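Local coordinates for protein alpha-galacturonidase (Bacillus subtilis, PDB 3FEF) that hydrolyses alpha-1,4-linked galacturonate oligomers such as digalacturonate, releasing alpha-D-galacturonate with the help of NAD(+) and manganese, as a homotetrameric family 4 glycosidase, at residues 123-126 with 127-131; 153-156 with 157-161. All blocks are in the same frame, centred on the assembly; numbering follows the deposited sequence.

Contact 1: 123-126 with 127-131; sequences VPIF and AEIAR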
loop_
_atom_site.group_PDB
_atom_site.type_symbol
_atom_site.label_atom_id
_atom_site.label_comp_id
_atom_site.label_asym_id
_atom_site.label_seq_id
_atom_site.Cartn_x
_atom_site.Cartn_y
_atom_site.Cartn_z
ATOM N N VAL A 123 17.250 -23.698 1.238
ATOM C CA VAL A 123 17.008 -22.671 2.230
ATOM C C VAL A 123 18.105 -22.592 3.298
ATOM O O VAL A 123 18.650 -21.517 3.549
ATOM C CB VAL A 123 15.592 -22.787 2.858
ATOM C CG1 VAL A 123 15.433 -21.811 4.044
ATOM C CG2 VAL A 123 14.529 -22.498 1.793
ATOM N N PRO A 124 18.418 -23.715 3.960
ATOM C CA PRO A 124 19.409 -23.550 5.043
ATOM C C PRO A 124 20.831 -23.326 4.524
ATOM O O PRO A 124 21.664 -22.774 5.235
ATOM C CB PRO A 124 19.283 -24.848 5.868
ATOM C CG PRO A 124 18.585 -25.837 4.961
ATOM C CD PRO A 124 17.770 -25.041 3.952
ATOM N N ILE A 125 21.109 -23.721 3.287
ATOM C CA ILE A 125 22.398 -23.391 2.679
ATOM C C ILE A 125 22.540 -21.876 2.480
ATOM O O ILE A 125 23.595 -21.301 2.728
ATOM C CB ILE A 125 22.597 -24.131 1.342
ATOM C CG1 ILE A 125 22.565 -25.646 1.569
ATOM C CG2 ILE A 125 23.916 -23.725 0.693
ATOM C CD1 ILE A 125 22.813 -26.464 0.301
ATOM N N PHE A 126 21.467 -21.217 2.050
ATOM C CA PHE A 126 21.559 -19.790 1.776
ATOM C C PHE A 126 21.424 -18.943 3.041
ATOM O O PHE A 126 21.985 -17.844 3.124
ATOM C CB PHE A 126 20.576 -19.373 0.671
ATOM C CG PHE A 126 21.093 -19.646 -0.712
ATOM C CD1 PHE A 126 21.587 -18.607 -1.502
ATOM C CD2 PHE A 126 21.128 -20.946 -1.209
ATOM C CE1 PHE A 126 22.091 -18.864 -2.787
ATOM C CE2 PHE A 126 21.634 -21.217 -2.504
ATOM C CZ PHE A 126 22.115 -20.176 -3.286
ATOM N N ALA A 127 20.700 -19.457 4.033
ATOM C CA ALA A 127 20.664 -18.815 5.343
ATOM C C ALA A 127 22.081 -18.727 5.892
ATOM O O ALA A 127 22.483 -17.693 6.430
ATOM C CB ALA A 127 19.770 -19.603 6.310
ATOM N N GLU A 128 22.837 -19.816 5.749
ATOM C CA GLU A 128 24.223 -19.859 6.215
ATOM C C GLU A 128 25.129 -18.918 5.406
ATOM O O GLU A 128 25.976 -18.223 5.956
ATOM C CB GLU A 128 24.785 -21.299 6.180
ATOM C CG GLU A 128 26.272 -21.359 6.587
ATOM C CD GLU A 128 26.813 -22.771 6.823
ATOM O OE1 GLU A 128 26.445 -23.721 6.086
ATOM O OE2 GLU A 128 27.642 -22.928 7.754
ATOM N N ILE A 129 24.952 -18.900 4.092
ATOM C CA ILE A 129 25.688 -17.961 3.251
ATOM C C ILE A 129 25.340 -16.522 3.630
ATOM O O ILE A 129 26.218 -15.676 3.803
ATOM C CB ILE A 129 25.413 -18.225 1.769
ATOM C CG1 ILE A 129 26.141 -19.507 1.331
ATOM C CG2 ILE A 129 25.856 -17.044 0.943
ATOM C CD1 ILE A 129 25.667 -20.060 -0.048
ATOM N N ALA A 130 24.055 -16.248 3.809
ATOM C CA ALA A 130 23.646 -14.888 4.168
ATOM C C ALA A 130 24.230 -14.414 5.503
ATOM O O ALA A 130 24.544 -13.226 5.662
ATOM C CB ALA A 130 22.098 -14.753 4.175
ATOM N N ARG A 131 24.353 -15.327 6.471
ATOM C CA ARG A 131 24.884 -14.951 7.778
ATOM C C ARG A 131 26.377 -14.696 7.666
ATOM O O ARG A 131 26.915 -13.826 8.346
ATOM C CB ARG A 131 24.563 -16.010 8.848
ATOM C CG ARG A 131 23.100 -15.977 9.322
ATOM C CD ARG A 131 22.862 -16.870 10.546
ATOM N NE ARG A 131 22.947 -18.266 10.155
ATOM C CZ ARG A 131 21.904 -19.020 9.805
ATOM N NH1 ARG A 131 20.672 -18.511 9.816
ATOM N NH2 ARG A 131 22.102 -20.284 9.447
HETATM O O HOH W 1 25.975 -22.829 3.026
#
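Phe126 O accepts the amide of Ala130 in a short helical bond, 2.7 Å from Ala130 N, and the CB of Ala130 lies 3.3 Å from that same Phe126 O. The phenyl ring itself leaves this turn: with CG anti to the carbonyl carbon (chi1 -82°), it reaches Ile81, Ile83, Thr146 and Cys152. Ala127 sits one residue on, its N bonded to Val123 O at 2.9 Å and its methyl beside that oxygen and against Leu404 of helix 383-405. Ile125 and Ile129 run alongside one another, one turn apart; CD1 of Ile129 is 4.1 Å from Ile125 CG2, and its CG1 rests 3.4 Å from Ile125 O. That carbonyl is gripped twice, by Ile129 N at 3.1 Å and by a water at 2.8 Å from Ile125 O that also donates to Glu128 OE1. Pro124, lacking an amide hydrogen, kinks the helix here yet still gives its carbonyl to Glu128 N. The result is a run of i to i+4 bonds, with Phe126 and Ile129 on Ile81 of strand 78-81 and Val123, Phe126 and Ala130 against helix 149-159, as expected for a helix of a Rossmann-type domain, close to Ile11 of the probable NAD(+) site.

Contact 2: 153-156 with 157-161; sequences TRVL and YKVFP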
loop_
_atom_site.group_PDB
_atom_site.type_symbol
_atom_site.label_atom_id
_atom_site.label_comp_id
_atom_site.label_asym_id
_atom_site.label_seq_id
_atom_site.Cartn_x
_atom_site.Cartn_y
_atom_site.Cartn_z
ATOM N N THR A 153 17.348 -16.360 -3.549
ATOM C CA THR A 153 17.564 -14.939 -3.415
ATOM C C THR A 153 16.705 -14.390 -2.279
ATOM O O THR A 153 17.134 -13.511 -1.545
ATOM C CB THR A 153 17.274 -14.233 -4.748
ATOM O OG1 THR A 153 18.015 -14.908 -5.779
ATOM C CG2 THR A 153 17.707 -12.797 -4.686
ATOM N N ARG A 154 15.487 -14.909 -2.134
ATOM C CA ARG A 154 14.597 -14.380 -1.119
ATOM C C ARG A 154 15.118 -14.690 0.272
ATOM O O ARG A 154 14.922 -13.905 1.189
ATOM C CB ARG A 154 13.198 -14.959 -1.265
ATOM C CG ARG A 154 12.247 -14.422 -0.227
ATOM C CD ARG A 154 11.850 -12.947 -0.460
ATOM N NE ARG A 154 10.654 -12.705 0.342
ATOM C CZ ARG A 154 10.621 -11.962 1.439
ATOM N NH1 ARG A 154 11.696 -11.307 1.845
ATOM N NH2 ARG A 154 9.501 -11.859 2.117
ATOM N N VAL A 155 15.785 -15.833 0.416
ATOM C CA VAL A 155 16.315 -16.268 1.708
ATOM C C VAL A 155 17.436 -15.334 2.107
ATOM O O VAL A 155 17.541 -14.952 3.266
ATOM C CB VAL A 155 16.797 -17.753 1.669
ATOM C CG1 VAL A 155 17.633 -18.117 2.928
ATOM C CG2 VAL A 155 15.600 -18.700 1.509
ATOM N N LEU A 156 18.275 -14.952 1.143
ATOM C CA LEU A 156 19.312 -13.967 1.436
ATOM C C LEU A 156 18.725 -12.732 2.162
ATOM O O LEU A 156 19.242 -12.296 3.197
ATOM C CB LEU A 156 20.055 -13.561 0.151
ATOM C CG LEU A 156 20.878 -14.673 -0.499
ATOM C CD1 LEU A 156 21.642 -14.214 -1.754
ATOM C CD2 LEU A 156 21.842 -15.275 0.554
ATOM N N TYR A 157 17.655 -12.156 1.611
ATOM C CA TYR A 157 17.089 -10.943 2.185
ATOM C C TYR A 157 16.382 -11.194 3.515
ATOM O O TYR A 157 16.376 -10.325 4.383
ATOM C CB TYR A 157 16.126 -10.245 1.201
ATOM C CG TYR A 157 16.850 -9.428 0.156
ATOM C CD1 TYR A 157 17.231 -9.999 -1.053
ATOM C CD2 TYR A 157 17.184 -8.104 0.391
ATOM C CE1 TYR A 157 17.910 -9.270 -2.014
ATOM C CE2 TYR A 157 17.871 -7.350 -0.580
ATOM C CZ TYR A 157 18.225 -7.952 -1.774
ATOM O OH TYR A 157 18.907 -7.243 -2.742
ATOM N N LYS A 158 15.776 -12.364 3.662
ATOM C CA LYS A 158 15.056 -12.683 4.883
ATOM C C LYS A 158 16.035 -12.841 6.033
ATOM O O LYS A 158 15.754 -12.460 7.173
ATOM C CB LYS A 158 14.222 -13.957 4.725
ATOM C CG LYS A 158 12.995 -13.804 3.826
ATOM C CD LYS A 158 12.303 -15.156 3.564
ATOM C CE LYS A 158 11.463 -15.606 4.752
ATOM N NZ LYS A 158 10.165 -14.843 4.842
ATOM N N VAL A 159 17.195 -13.387 5.735
ATOM C CA VAL A 159 18.151 -13.670 6.788
ATOM C C VAL A 159 19.077 -12.479 7.034
ATOM O O VAL A 159 19.519 -12.248 8.160
ATOM C CB VAL A 159 18.961 -14.936 6.467
ATOM C CG1 VAL A 159 19.988 -15.205 7.560
ATOM C CG2 VAL A 159 18.011 -16.116 6.295
ATOM N N PHE A 160 19.348 -11.712 5.983
ATOM C CA PHE A 160 20.152 -10.482 6.101
ATOM C C PHE A 160 19.428 -9.372 5.345
ATOM O O PHE A 160 19.707 -9.142 4.160
ATOM C CB PHE A 160 21.538 -10.746 5.513
ATOM C CG PHE A 160 22.458 -9.544 5.493
ATOM C CD1 PHE A 160 22.241 -8.445 6.331
ATOM C CD2 PHE A 160 23.568 -9.544 4.664
ATOM C CE1 PHE A 160 23.084 -7.350 6.306
ATOM C CE2 PHE A 160 24.435 -8.448 4.636
ATOM C CZ PHE A 160 24.193 -7.345 5.467
ATOM N N PRO A 161 18.464 -8.704 6.011
ATOM C CA PRO A 161 17.624 -7.694 5.336
ATOM C C PRO A 161 18.421 -6.613 4.641
ATOM O O PRO A 161 17.977 -6.091 3.614
ATOM C CB PRO A 161 16.780 -7.099 6.480
ATOM C CG PRO A 161 16.630 -8.282 7.456
ATOM C CD PRO A 161 17.970 -9.029 7.366
#
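Lys158 lays its CG off-centre over one face of the Arg154 guanidinium, with Arg154 NH1 3.4 Å from Lys158 CG. Arg154 leaves the backbone with CG anti to N (chi1 -180°) and then bends at chi2 (72°), which turns its end forward, along the helix toward the C-terminal end, to the lysine. The two cationic ends come near one another, Arg154 NH2 lying 4.1 Å from Lys158 NZ, but each has its own acid on helix 383-405: Glu397 takes Arg154 NH2 and Asp401 takes Lys158 NZ, both as salt bridges that probably offset the like charges. With an alanine here in place of Arg154, Glu397 would probably lose its salt-bridge mate and the Lys158 chain the flat group it lies over. Along the backbone, Lys158 N bonds to Arg154 O at 3.0 Å, Val159 N to Val155 O at 2.9 Å, and Phe160 N to Leu156 O at 2.8 Å, so the helical pattern of bonds runs on to Phe160, the first residue to leave helical angles. Earlier, Tyr157 N makes a weak, long bond to Thr153 O, an oxygen that also lies at the edge of the tyrosine ring, beside CD1. The polar ends of these two residues are satisfied elsewhere: Tyr157 OH by Ala165 O, Thr153 OG1 by Met149 O and Asn144 ND2. Val155 and Val159 stand alongside each other, CG1 of Val155 3.9 Å from CG2 of Val159. This is the last part of the helix in the beta-alpha-beta unit 141-144, 149-159, 164-167; Leu156 and Val159 face helix 112-136, Lys158 and Val159 meet helix 383-405, and Thr153 and Arg154 touch Ile361 of strand 361-369.

Contact 1, on helix 112-136, comes first along the chain; contact 2 follows on helix 149-159, with strand 141-144 between them in sequence. Their centres lie about 8 Å apart, and the helices pack directly: Val155 CG1 is 3.5 Å from Ala127 N, Leu156 CD2 is 3.6 Å from Phe126 O, and Arg131 CG is 3.7 Å from Val159 CG1. Both belong to the Rossmann-type domain with the six-stranded parallel sheet, and Leu404 of helix 383-405 touches both. Phe126 and Thr153 are each about 8 Å, side chain to side chain, from Asn147, a probable substrate-binding residue, which places the helix pair near the probable substrate site.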